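Local coordinates for C381 turret protein (Sulfolobus turreted icosahedral virus, PDB 4IND) that probably forms, as five copies of a chain of three jelly-roll domains, much of the turret that projects from the icosahedral capsid of an archaeal virus, at residues 64-69 with 134-139; 84-89 with 116-121; 91-96 with 107-112; 160-165 with 252-257. All coordinates share one frame; numbering follows the deposited sequence.

Interaction 1: residues 64-69 with 134-139; sequences GPNASI and LPPGLA
Backbone hydrogen bonding between the two segments comes down to a single antiparallel hydrogen-bonded pair, A67 with L134, whose CA atoms are 5.1 Å apart. A67 N donates to L134 O over 2.9 Å, and the donor lies in the carbonyl plane although the angle at the hydrogen is only 139°. The return bond, from L134 N to A67 O at 2.8 Å, is much straighter at 168° but reaches its carbonyl from above the plane. L134 thus closes strand 130-134, which pairs with 67-71 in a three-stranded sheet of the first jelly-roll domain; a type II beta turn, P135 to L138, then carries the chain into strand 138-147 of the larger, four-stranded sheet. G137 has a positive phi of 96° in this turn, a backbone shape that calls for glycine. Van der Waals contact continues beyond the pair. The P136 ring meets the loop before strand 67-71, its CG 3.2 Å from G64 O and its CD 3.4 Å from N66 OD1. That oxygen also lies 3.4 Å from P135 CA, while the other arm of the N66 amide, ND2, is hydrogen-bonded to Q133 OE1, which fixes how the group is turned. Apolar contact is a tip-to-tip meeting at 3.8 Å of I69 CD1 and L134 CD1, the two side chains crossing obliquely; behind them, I69 also packs on F143 and L134 on I140.

Interaction 2: residues 84-89 with 116-121; sequences IKVYNT and FEIYDI
K85 and E117 face each other as a non-hydrogen-bonded pair, and their side chains run side by side in the same direction before both fold over at the end. The lysine leaves with CG anti to its backbone N (chi1 -174°), stays extended at chi2, then bends at chi3 and chi4, which brings NZ back to the glutamate. E117 has CG anti to its carbonyl carbon and a bend at chi2, so its carboxylate swings toward the lysine. The resulting salt bridge is short, 2.6 Å from K85 NZ to E117 OE2, and uses the syn lone pair of that oxygen. NZ also pairs with E115 and with D72 of a neighbouring subunit; this cluster of acidic groups would probably favour a charged lysine.

The opposite face of the sheet is apolar. I84 and I118 share one rotamer, CG1 anti to the carbonyl carbon, and lie alongside each other with I84 CB 3.9 Å from I118 CB. I118 CD1 then extends along the sheet to V86 CG1 at 3.8 Å, the two side chains crossing at about a right angle. V86 CG2, in the crowded position between N and C, meets F116 CB at 3.9 Å, whereas the phenyl ring, anti to its own N, leads away from V86.

Two hydrogen-bonded pairs, I84-I118 and V86-F116, flank the ionic one; the straightest bond, V86 N to F116 O, measures 2.9 Å and 174°. With strand axes 4.8 Å apart at 144°, this is the twisted antiparallel pairing of a jelly-roll sheet, here between strand 78-88 and the chain's own edge strand, 114-124.

Interaction 3: residues 91-96 with 107-112; sequences SFSVTV and TYSIGA
I110 lies obliquely over two valines of the facing strand: its CB is 4.0 Å from V94 CG2, and CD1, carried forward by an extended chi2 of 178°, comes to 4.1 Å from V96 CG2. The three residues lie on the buried face of a beta hairpin, strands 94-96 and 108-110, inserted between strands 78-88 and 114-124 of the first jelly-roll domain. On that face I110 also packs against V86 and F116, and V96 against I118, so the hairpin covers part of the larger sheet; P135 touches both valines.

The backbone evidence for the register is two hydrogen-bonded pairs, V94 with I110 and V96 with Y108, each carrying two bonds. I110 N to V94 O is the straightest of the four, 2.8 Å long, with the donor nearly along the C=O axis. Between them T95 and S109 form a non-hydrogen-bonded pair, and T95 CA makes a CA-H...O contact with Y108 O. The Y108 ring is directed out of the hairpin, and its OH is hydrogen-bonded to Y119 O.

Beyond the strands, the chain from S91 to S93 still runs beside G111 and A112, A112 CB lying 3.3 Å from S91 C. The polar side is bridged by solvent. With OG beside its own backbone N (chi1 -71°), S93 meets two waters: one, 3.2 Å from S93 OG, accepts from A112 N, and the other lies 2.9 Å from both S93 OG and S109 OG.

Interaction 4: residues 160-165 with 252-257; sequences IIHTSG and PFTFGL
A classic beta bulge marks this edge of the four-stranded sheet in the second jelly-roll domain, where the chain's edge strand 155-163 runs antiparallel to strand 253-262. I160 and I161 together face F255: I161 N gives F255 O a good bond of 2.9 Å, while that of I160 N to the same oxygen is weak. F255 N returns a bond to I161 O, and beyond the bulge T163-F253 is a regular hydrogen-bonded pair, T163 N to F253 O nearly straight at 173°.

The buried face centres on the F255 phenyl ring. With CG in the crowded position between N and C (chi1 68°), the ring swings back under I161, whose CB sits over its centre in a CH-pi contact, 4.0 Å from the centroid. T163 CG2 meets the same ring at its edge, 3.8 Å from CE2. M106, in the loop of the first domain's hairpin, also packs on F255.

On the other face H162 and T254 lie side by side, T254 CG2 over one face of the imidazole, displaced toward its rim. A water in the ring plane, 3.2 Å from H162 ND1, donates to F253 O. At the strand end T163 OG1, also hydrogen-bonded to N166 O, accepts from G165 N at 3.1 Å, an ST turn.

How the interactions relate
Interactions 1 to 3 lie together in the first domain, their centres 10 to 12 Å apart, and are nested along the chain: 91-96 with 107-112 inside 84-89 with 116-121, and that inside 64-69 with 134-139. Strands 138-147 and 78-88 are neighbours in one sheet, which joins interactions 1 and 2 through A139 N and Y87 O, 2.8 Å apart. Interaction 4 follows in series in the second domain, its centre about 14 Å from that of interaction 3. Here the domains meet: T107 O is 2.9 Å from H162 N, and I160 packs on F116 and Y119. The hairpin and the outer strand of interaction 2 thus form part of the junction between two consecutive jelly rolls of the turret.

Interaction 1: residues 64-69 with 134-139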
loop_
_atom_site.group_PDB
_atom_site.type_symbol
_atom_site.label_atom_id
_atom_site.label_comp_id
_atom_site.label_asym_id
_atom_site.label_seq_id
_atom_site.Cartn_x
_atom_site.Cartn_y
_atom_site.Cartn_z
ATOM N N GLY A 64 46.777 -21.277 -6.158
ATOM C CA GLY A 64 46.180 -22.600 -6.150
ATOM C C GLY A 64 44.793 -22.565 -6.754
ATOM O O GLY A 64 44.504 -21.703 -7.583
ATOM N N PRO A 65 43.930 -23.507 -6.349
ATOM C CA PRO A 65 42.583 -23.586 -6.915
ATOM C C PRO A 65 41.776 -22.371 -6.521
ATOM O O PRO A 65 42.090 -21.725 -5.512
ATOM C CB PRO A 65 42.002 -24.842 -6.255
ATOM C CG PRO A 65 42.809 -25.007 -4.987
ATOM C CD PRO A 65 44.183 -24.569 -5.357
ATOM N N ASN A 66 40.752 -22.056 -7.300
ATOM C CA ASN A 66 39.845 -20.998 -6.918
ATOM C C ASN A 66 39.212 -21.321 -5.573
ATOM O O ASN A 66 39.035 -22.485 -5.219
ATOM C CB ASN A 66 38.741 -20.824 -7.961
ATOM C CG ASN A 66 39.267 -20.395 -9.322
ATOM O OD1 ASN A 66 40.413 -19.935 -9.461
ATOM N ND2 ASN A 66 38.430 -20.554 -10.338
ATOM N N ALA A 67 38.888 -20.288 -4.813
ATOM C CA ALA A 67 38.012 -20.447 -3.651
ATOM C C ALA A 67 36.567 -20.356 -4.142
ATOM O O ALA A 67 36.320 -20.004 -5.299
ATOM C CB ALA A 67 38.297 -19.373 -2.625
ATOM N N SER A 68 35.613 -20.672 -3.267
ATOM C CA SER A 68 34.208 -20.571 -3.609
ATOM C C SER A 68 33.423 -20.000 -2.451
ATOM O O SER A 68 33.789 -20.175 -1.294
ATOM C CB SER A 68 33.627 -21.948 -3.944
ATOM O OG SER A 68 34.355 -22.582 -4.969
ATOM N N ILE A 69 32.333 -19.320 -2.769
ATOM C CA ILE A 69 31.329 -19.026 -1.771
ATOM C C ILE A 69 30.120 -19.872 -2.142
ATOM O O ILE A 69 29.704 -19.902 -3.293
ATOM C CB ILE A 69 30.971 -17.544 -1.763
ATOM C CG1 ILE A 69 32.180 -16.729 -1.291
ATOM C CG2 ILE A 69 29.771 -17.288 -0.821
ATOM C CD1 ILE A 69 32.036 -15.233 -1.495
ATOM N N LEU A 134 36.067 -17.691 -6.820
ATOM C CA LEU A 134 36.919 -16.516 -6.727
ATOM C C LEU A 134 38.351 -16.937 -6.972
ATOM O O LEU A 134 38.852 -17.829 -6.293
ATOM C CB LEU A 134 36.783 -15.882 -5.334
ATOM C CG LEU A 134 35.357 -15.495 -4.926
ATOM C CD1 LEU A 134 35.275 -15.125 -3.452
ATOM C CD2 LEU A 134 34.827 -14.374 -5.802
ATOM N N PRO A 135 39.027 -16.297 -7.939
ATOM C CA PRO A 135 40.395 -16.689 -8.318
ATOM C C PRO A 135 41.455 -16.206 -7.331
ATOM O O PRO A 135 41.227 -15.251 -6.577
ATOM C CB PRO A 135 40.600 -15.991 -9.684
ATOM C CG PRO A 135 39.706 -14.794 -9.609
ATOM C CD PRO A 135 38.488 -15.233 -8.809
ATOM N N PRO A 136 42.622 -16.865 -7.340
ATOM C CA PRO A 136 43.778 -16.486 -6.521
ATOM C C PRO A 136 44.138 -15.008 -6.648
ATOM O O PRO A 136 44.137 -14.450 -7.756
ATOM C CB PRO A 136 44.902 -17.353 -7.094
ATOM C CG PRO A 136 44.197 -18.553 -7.620
ATOM C CD PRO A 136 42.910 -18.035 -8.196
ATOM N N GLY A 137 44.458 -14.375 -5.519
ATOM C CA GLY A 137 44.911 -12.995 -5.554
ATOM C C GLY A 137 43.790 -12.001 -5.284
ATOM O O GLY A 137 44.053 -10.824 -5.067
ATOM N N LEU A 138 42.545 -12.467 -5.292
ATOM C CA LEU A 138 41.424 -11.577 -4.954
ATOM C C LEU A 138 41.299 -11.481 -3.437
ATOM O O LEU A 138 41.217 -12.496 -2.743
ATOM C CB LEU A 138 40.112 -12.105 -5.519
ATOM C CG LEU A 138 39.571 -11.615 -6.847
ATOM C CD1 LEU A 138 38.077 -11.943 -6.914
ATOM C CD2 LEU A 138 39.833 -10.113 -7.067
ATOM N N ALA A 139 41.324 -10.262 -2.922
ATOM C CA ALA A 139 40.988 -10.000 -1.532
ATOM C C ALA A 139 39.464 -9.834 -1.443
ATOM O O ALA A 139 38.863 -9.162 -2.288
ATOM C CB ALA A 139 41.682 -8.703 -1.090
#

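Interaction 2: residues 84-89 with 116-121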
loop_
_atom_site.group_PDB
_atom_site.type_symbol
_atom_site.label_atom_id
_atom_site.label_comp_id
_atom_site.label_asym_id
_atom_site.label_seq_id
_atom_site.Cartn_x
_atom_site.Cartn_y
_atom_site.Cartn_z
ATOM N N ILE A 84 29.657 -8.171 -3.645
ATOM C CA ILE A 84 30.918 -8.595 -3.035
ATOM C C ILE A 84 31.977 -7.548 -3.323
ATOM O O ILE A 84 32.335 -7.345 -4.479
ATOM C CB ILE A 84 31.408 -9.939 -3.596
ATOM C CG1 ILE A 84 30.249 -10.928 -3.741
ATOM C CG2 ILE A 84 32.504 -10.537 -2.668
ATOM C CD1 ILE A 84 30.665 -12.318 -4.276
ATOM N N LYS A 85 32.486 -6.878 -2.288
ATOM C CA LYS A 85 33.552 -5.899 -2.505
ATOM C C LYS A 85 34.863 -6.646 -2.528
ATOM O O LYS A 85 35.227 -7.327 -1.557
ATOM C CB LYS A 85 33.605 -4.827 -1.406
ATOM C CG LYS A 85 34.638 -3.734 -1.736
ATOM C CD LYS A 85 34.797 -2.684 -0.609
ATOM C CE LYS A 85 33.575 -1.788 -0.506
ATOM N NZ LYS A 85 33.373 -0.986 -1.732
ATOM N N VAL A 86 35.584 -6.546 -3.633
ATOM C CA VAL A 86 36.863 -7.274 -3.716
ATOM C C VAL A 86 37.978 -6.342 -4.157
ATOM O O VAL A 86 37.727 -5.228 -4.626
ATOM C CB VAL A 86 36.804 -8.482 -4.690
ATOM C CG1 VAL A 86 35.724 -9.469 -4.284
ATOM C CG2 VAL A 86 36.582 -7.993 -6.117
ATOM N N TYR A 87 39.217 -6.797 -4.006
ATOM C CA TYR A 87 40.366 -6.057 -4.477
ATOM C C TYR A 87 41.340 -7.040 -5.131
ATOM O O TYR A 87 41.731 -8.057 -4.536
ATOM C CB TYR A 87 41.066 -5.290 -3.339
ATOM C CG TYR A 87 42.314 -4.573 -3.815
ATOM C CD1 TYR A 87 42.231 -3.318 -4.387
ATOM C CD2 TYR A 87 43.579 -5.161 -3.701
ATOM C CE1 TYR A 87 43.359 -2.653 -4.826
ATOM C CE2 TYR A 87 44.729 -4.500 -4.142
ATOM C CZ TYR A 87 44.606 -3.246 -4.714
ATOM O OH TYR A 87 45.720 -2.563 -5.171
ATOM N N ASN A 88 41.708 -6.754 -6.371
ATOM C CA ASN A 88 42.563 -7.652 -7.124
ATOM C C ASN A 88 44.018 -7.301 -6.839
ATOM O O ASN A 88 44.523 -6.277 -7.302
ATOM C CB ASN A 88 42.269 -7.527 -8.622
ATOM C CG ASN A 88 43.150 -8.449 -9.464
ATOM O OD1 ASN A 88 43.844 -9.324 -8.928
ATOM N ND2 ASN A 88 43.124 -8.266 -10.778
ATOM N N THR A 89 44.686 -8.124 -6.035
ATOM C CA THR A 89 46.064 -7.847 -5.651
ATOM C C THR A 89 47.043 -8.227 -6.739
ATOM O O THR A 89 48.209 -7.901 -6.638
ATOM C CB THR A 89 46.493 -8.587 -4.356
ATOM O OG1 THR A 89 46.520 -9.990 -4.609
ATOM C CG2 THR A 89 45.525 -8.313 -3.200
ATOM N N PHE A 116 36.886 -3.603 -6.788
ATOM C CA PHE A 116 35.820 -3.920 -7.744
ATOM C C PHE A 116 34.595 -4.418 -6.995
ATOM O O PHE A 116 34.733 -5.090 -5.963
ATOM C CB PHE A 116 36.305 -5.019 -8.685
ATOM C CG PHE A 116 35.374 -5.314 -9.839
ATOM C CD1 PHE A 116 35.529 -4.656 -11.054
ATOM C CD2 PHE A 116 34.390 -6.280 -9.730
ATOM C CE1 PHE A 116 34.696 -4.945 -12.136
ATOM C CE2 PHE A 116 33.544 -6.578 -10.801
ATOM C CZ PHE A 116 33.699 -5.909 -12.007
ATOM N N GLU A 117 33.410 -4.097 -7.511
ATOM C CA GLU A 117 32.146 -4.550 -6.923
ATOM C C GLU A 117 31.587 -5.663 -7.788
ATOM O O GLU A 117 31.196 -5.444 -8.933
ATOM C CB GLU A 117 31.127 -3.407 -6.892
ATOM C CG GLU A 117 31.623 -2.161 -6.200
ATOM C CD GLU A 117 31.511 -2.292 -4.712
ATOM O OE1 GLU A 117 30.487 -2.846 -4.276
ATOM O OE2 GLU A 117 32.435 -1.863 -3.989
ATOM N N ILE A 118 31.567 -6.870 -7.256
ATOM C CA ILE A 118 30.909 -7.980 -7.935
ATOM C C ILE A 118 29.425 -7.926 -7.593
ATOM O O ILE A 118 29.066 -8.028 -6.424
ATOM C CB ILE A 118 31.488 -9.337 -7.446
ATOM C CG1 ILE A 118 32.965 -9.471 -7.876
ATOM C CG2 ILE A 118 30.683 -10.500 -7.990
ATOM C CD1 ILE A 118 33.672 -10.669 -7.259
ATOM N N TYR A 119 28.560 -7.776 -8.598
ATOM C CA TYR A 119 27.119 -7.827 -8.354
ATOM C C TYR A 119 26.622 -9.197 -8.746
ATOM O O TYR A 119 27.055 -9.756 -9.757
ATOM C CB TYR A 119 26.373 -6.773 -9.197
ATOM C CG TYR A 119 26.781 -5.362 -8.889
ATOM C CD1 TYR A 119 26.019 -4.554 -8.048
ATOM C CD2 TYR A 119 27.934 -4.836 -9.432
ATOM C CE1 TYR A 119 26.408 -3.243 -7.765
ATOM C CE2 TYR A 119 28.319 -3.545 -9.160
ATOM C CZ TYR A 119 27.565 -2.756 -8.321
ATOM O OH TYR A 119 27.999 -1.463 -8.066
ATOM N N ASP A 120 25.685 -9.736 -7.975
ATOM C CA ASP A 120 25.117 -11.025 -8.332
ATOM C C ASP A 120 23.655 -11.066 -7.941
ATOM O O ASP A 120 23.163 -10.212 -7.180
ATOM C CB ASP A 120 25.890 -12.154 -7.643
ATOM C CG ASP A 120 25.956 -13.411 -8.485
ATOM O OD1 ASP A 120 25.057 -13.601 -9.332
ATOM O OD2 ASP A 120 26.918 -14.214 -8.326
ATOM N N ILE A 121 22.946 -12.049 -8.473
ATOM C CA ILE A 121 21.515 -12.138 -8.222
ATOM C C ILE A 121 21.221 -13.558 -7.769
ATOM O O ILE A 121 21.748 -14.524 -8.338
ATOM C CB ILE A 121 20.722 -11.793 -9.470
ATOM C CG1 ILE A 121 21.004 -10.340 -9.874
ATOM C CG2 ILE A 121 19.225 -12.023 -9.222
ATOM C CD1 ILE A 121 20.471 -9.960 -11.243
#

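Interaction 3: residues 91-96 with 107-112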
loop_
_atom_site.group_PDB
_atom_site.type_symbol
_atom_site.label_atom_id
_atom_site.label_comp_id
_atom_site.label_asym_id
_atom_site.label_seq_id
_atom_site.Cartn_x
_atom_site.Cartn_y
_atom_site.Cartn_z
ATOM N N SER A 91 48.932 -8.280 -10.476
ATOM C CA SER A 91 49.295 -7.270 -11.456
ATOM C C SER A 91 48.730 -7.605 -12.838
ATOM O O SER A 91 49.185 -7.067 -13.851
ATOM C CB SER A 91 50.805 -7.128 -11.508
ATOM O OG SER A 91 51.397 -8.364 -11.849
ATOM N N PHE A 92 47.738 -8.493 -12.873
ATOM C CA PHE A 92 47.038 -8.836 -14.115
ATOM C C PHE A 92 45.547 -8.941 -13.824
ATOM O O PHE A 92 45.147 -9.102 -12.666
ATOM C CB PHE A 92 47.557 -10.168 -14.677
ATOM C CG PHE A 92 47.648 -11.266 -13.648
ATOM C CD1 PHE A 92 46.522 -11.983 -13.272
ATOM C CD2 PHE A 92 48.866 -11.577 -13.051
ATOM C CE1 PHE A 92 46.590 -12.985 -12.321
ATOM C CE2 PHE A 92 48.951 -12.573 -12.096
ATOM C CZ PHE A 92 47.813 -13.285 -11.728
ATOM N N SER A 93 44.734 -8.871 -14.872
ATOM C CA SER A 93 43.291 -8.960 -14.751
ATOM C C SER A 93 42.899 -10.370 -14.362
ATOM O O SER A 93 43.588 -11.333 -14.717
ATOM C CB SER A 93 42.640 -8.623 -16.100
ATOM O OG SER A 93 42.775 -7.256 -16.371
ATOM N N VAL A 94 41.809 -10.492 -13.625
ATOM C CA VAL A 94 41.207 -11.786 -13.350
ATOM C C VAL A 94 39.737 -11.705 -13.708
ATOM O O VAL A 94 39.190 -10.617 -13.809
ATOM C CB VAL A 94 41.384 -12.195 -11.870
ATOM C CG1 VAL A 94 42.880 -12.237 -11.520
ATOM C CG2 VAL A 94 40.645 -11.240 -10.944
ATOM N N THR A 95 39.107 -12.858 -13.913
ATOM C CA THR A 95 37.700 -12.875 -14.276
ATOM C C THR A 95 36.890 -13.633 -13.233
ATOM O O THR A 95 37.399 -14.523 -12.537
ATOM C CB THR A 95 37.462 -13.455 -15.681
ATOM O OG1 THR A 95 37.636 -14.869 -15.642
ATOM C CG2 THR A 95 38.429 -12.864 -16.691
ATOM N N VAL A 96 35.632 -13.252 -13.100
ATOM C CA VAL A 96 34.725 -13.929 -12.195
ATOM C C VAL A 96 33.467 -14.225 -12.996
ATOM O O VAL A 96 33.114 -13.464 -13.912
ATOM C CB VAL A 96 34.415 -13.032 -10.982
ATOM C CG1 VAL A 96 33.090 -13.402 -10.373
ATOM C CG2 VAL A 96 35.540 -13.121 -9.939
ATOM N N THR A 107 30.895 -13.110 -17.739
ATOM C CA THR A 107 31.953 -12.796 -16.775
ATOM C C THR A 107 32.077 -11.322 -16.424
ATOM O O THR A 107 31.625 -10.443 -17.176
ATOM C CB THR A 107 33.333 -13.232 -17.327
ATOM O OG1 THR A 107 33.549 -12.647 -18.614
ATOM C CG2 THR A 107 33.422 -14.749 -17.467
ATOM N N TYR A 108 32.715 -11.067 -15.283
ATOM C CA TYR A 108 33.253 -9.751 -14.961
ATOM C C TYR A 108 34.754 -9.798 -15.189
ATOM O O TYR A 108 35.404 -10.809 -14.903
ATOM C CB TYR A 108 32.998 -9.414 -13.497
ATOM C CG TYR A 108 31.544 -9.238 -13.139
ATOM C CD1 TYR A 108 30.659 -8.612 -14.014
ATOM C CD2 TYR A 108 31.055 -9.685 -11.917
ATOM C CE1 TYR A 108 29.332 -8.442 -13.672
ATOM C CE2 TYR A 108 29.721 -9.520 -11.569
ATOM C CZ TYR A 108 28.875 -8.891 -12.453
ATOM O OH TYR A 108 27.556 -8.726 -12.117
ATOM N N SER A 109 35.308 -8.705 -15.702
ATOM C CA SER A 109 36.748 -8.563 -15.840
ATOM C C SER A 109 37.248 -7.555 -14.791
ATOM O O SER A 109 36.840 -6.404 -14.769
ATOM C CB SER A 109 37.101 -8.128 -17.265
ATOM O OG SER A 109 38.490 -7.975 -17.401
ATOM N N ILE A 110 38.125 -8.007 -13.903
ATOM C CA ILE A 110 38.587 -7.173 -12.795
ATOM C C ILE A 110 40.032 -6.752 -13.016
ATOM O O ILE A 110 40.944 -7.585 -13.029
ATOM C CB ILE A 110 38.456 -7.939 -11.439
ATOM C CG1 ILE A 110 37.022 -8.446 -11.246
ATOM C CG2 ILE A 110 38.879 -7.064 -10.265
ATOM C CD1 ILE A 110 36.808 -9.272 -9.950
ATOM N N GLY A 111 40.244 -5.451 -13.198
ATOM C CA GLY A 111 41.558 -4.930 -13.542
ATOM C C GLY A 111 42.604 -5.181 -12.461
ATOM O O GLY A 111 42.279 -5.387 -11.282
ATOM N N ALA A 112 43.867 -5.186 -12.878
ATOM C CA ALA A 112 45.004 -5.340 -11.974
ATOM C C ALA A 112 45.019 -4.262 -10.887
ATOM O O ALA A 112 44.702 -3.107 -11.148
ATOM C CB ALA A 112 46.300 -5.304 -12.762
HETATM O O HOH W 1 44.573 -4.794 -15.489
HETATM O O HOH W 2 40.459 -5.892 -17.336
#

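Interaction 4: residues 160-165 with 252-257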
loop_
_atom_site.group_PDB
_atom_site.type_symbol
_atom_site.label_atom_id
_atom_site.label_comp_id
_atom_site.label_asym_id
_atom_site.label_seq_id
_atom_site.Cartn_x
_atom_site.Cartn_y
_atom_site.Cartn_z
ATOM N N ILE A 160 28.917 -3.830 -16.920
ATOM C CA ILE A 160 30.149 -4.574 -16.640
ATOM C C ILE A 160 30.032 -6.071 -16.951
ATOM O O ILE A 160 30.985 -6.829 -16.755
ATOM C CB ILE A 160 30.547 -4.444 -15.150
ATOM C CG1 ILE A 160 29.409 -4.961 -14.278
ATOM C CG2 ILE A 160 30.916 -3.000 -14.796
ATOM C CD1 ILE A 160 29.798 -5.123 -12.791
ATOM N N ILE A 161 28.858 -6.513 -17.393
ATOM C CA ILE A 161 28.655 -7.929 -17.666
ATOM C C ILE A 161 29.110 -8.233 -19.074
ATOM O O ILE A 161 28.644 -7.623 -20.038
ATOM C CB ILE A 161 27.176 -8.357 -17.534
ATOM C CG1 ILE A 161 26.582 -7.918 -16.199
ATOM C CG2 ILE A 161 27.036 -9.874 -17.725
ATOM C CD1 ILE A 161 25.046 -8.006 -16.155
ATOM N N HIS A 162 30.031 -9.179 -19.208
ATOM C CA HIS A 162 30.559 -9.518 -20.529
ATOM C C HIS A 162 29.948 -10.782 -21.097
ATOM O O HIS A 162 29.879 -11.813 -20.415
ATOM C CB HIS A 162 32.090 -9.714 -20.483
ATOM C CG HIS A 162 32.839 -8.485 -20.107
ATOM N ND1 HIS A 162 33.246 -7.551 -21.037
ATOM C CD2 HIS A 162 33.253 -8.017 -18.906
ATOM C CE1 HIS A 162 33.883 -6.571 -20.426
ATOM N NE2 HIS A 162 33.905 -6.832 -19.130
ATOM N N THR A 163 29.569 -10.722 -22.373
ATOM C CA THR A 163 29.078 -11.914 -23.050
ATOM C C THR A 163 29.666 -12.002 -24.426
ATOM O O THR A 163 29.982 -10.985 -25.061
ATOM C CB THR A 163 27.520 -11.973 -23.128
ATOM O OG1 THR A 163 27.136 -13.173 -23.812
ATOM C CG2 THR A 163 26.954 -10.741 -23.891
ATOM N N SER A 164 29.839 -13.219 -24.907
ATOM C CA SER A 164 30.273 -13.383 -26.268
ATOM C C SER A 164 29.251 -14.188 -27.069
ATOM O O SER A 164 29.575 -14.744 -28.116
ATOM C CB SER A 164 31.661 -14.025 -26.311
ATOM O OG SER A 164 31.653 -15.243 -25.599
ATOM N N GLY A 165 28.010 -14.243 -26.588
ATOM C CA GLY A 165 26.959 -14.892 -27.358
ATOM C C GLY A 165 26.081 -15.891 -26.617
ATOM O O GLY A 165 25.106 -16.392 -27.172
ATOM N N PRO A 252 31.468 -9.389 -29.266
ATOM C CA PRO A 252 31.344 -9.304 -27.799
ATOM C C PRO A 252 30.506 -8.102 -27.363
ATOM O O PRO A 252 30.619 -7.015 -27.957
ATOM C CB PRO A 252 32.792 -9.138 -27.329
ATOM C CG PRO A 252 33.553 -8.689 -28.536
ATOM C CD PRO A 252 32.864 -9.306 -29.722
ATOM N N PHE A 253 29.659 -8.309 -26.360
ATOM C CA PHE A 253 28.881 -7.248 -25.734
ATOM C C PHE A 253 29.330 -7.069 -24.294
ATOM O O PHE A 253 29.802 -8.020 -23.638
ATOM C CB PHE A 253 27.371 -7.597 -25.720
ATOM C CG PHE A 253 26.638 -7.248 -26.997
ATOM C CD1 PHE A 253 25.699 -6.222 -27.012
ATOM C CD2 PHE A 253 26.849 -7.967 -28.157
ATOM C CE1 PHE A 253 24.998 -5.910 -28.182
ATOM C CE2 PHE A 253 26.159 -7.656 -29.328
ATOM C CZ PHE A 253 25.233 -6.626 -29.334
ATOM N N THR A 254 29.173 -5.849 -23.796
ATOM C CA THR A 254 29.233 -5.583 -22.364
ATOM C C THR A 254 27.928 -4.890 -22.024
ATOM O O THR A 254 27.501 -4.001 -22.747
ATOM C CB THR A 254 30.394 -4.663 -22.010
ATOM O OG1 THR A 254 31.613 -5.225 -22.500
ATOM C CG2 THR A 254 30.497 -4.500 -20.496
ATOM N N PHE A 255 27.258 -5.306 -20.950
ATOM C CA PHE A 255 25.962 -4.717 -20.660
ATOM C C PHE A 255 25.699 -4.616 -19.162
ATOM O O PHE A 255 26.365 -5.268 -18.345
ATOM C CB PHE A 255 24.844 -5.485 -21.384
ATOM C CG PHE A 255 24.635 -6.891 -20.865
ATOM C CD1 PHE A 255 23.667 -7.158 -19.910
ATOM C CD2 PHE A 255 25.402 -7.941 -21.352
ATOM C CE1 PHE A 255 23.473 -8.464 -19.435
ATOM C CE2 PHE A 255 25.223 -9.239 -20.893
ATOM C CZ PHE A 255 24.257 -9.502 -19.924
ATOM N N GLY A 256 24.726 -3.787 -18.818
ATOM C CA GLY A 256 24.298 -3.598 -17.455
ATOM C C GLY A 256 22.891 -4.143 -17.339
ATOM O O GLY A 256 22.317 -4.608 -18.326
ATOM N N LEU A 257 22.337 -4.121 -16.129
ATOM C CA LEU A 257 20.990 -4.633 -15.922
ATOM C C LEU A 257 20.298 -3.841 -14.849
ATOM O O LEU A 257 20.776 -3.739 -13.718
ATOM C CB LEU A 257 21.034 -6.109 -15.508
ATOM C CG LEU A 257 19.663 -6.701 -15.137
ATOM C CD1 LEU A 257 18.775 -6.767 -16.361
ATOM C CD2 LEU A 257 19.838 -8.111 -14.515
HETATM O O HOH W 3 32.542 -8.991 -23.838
#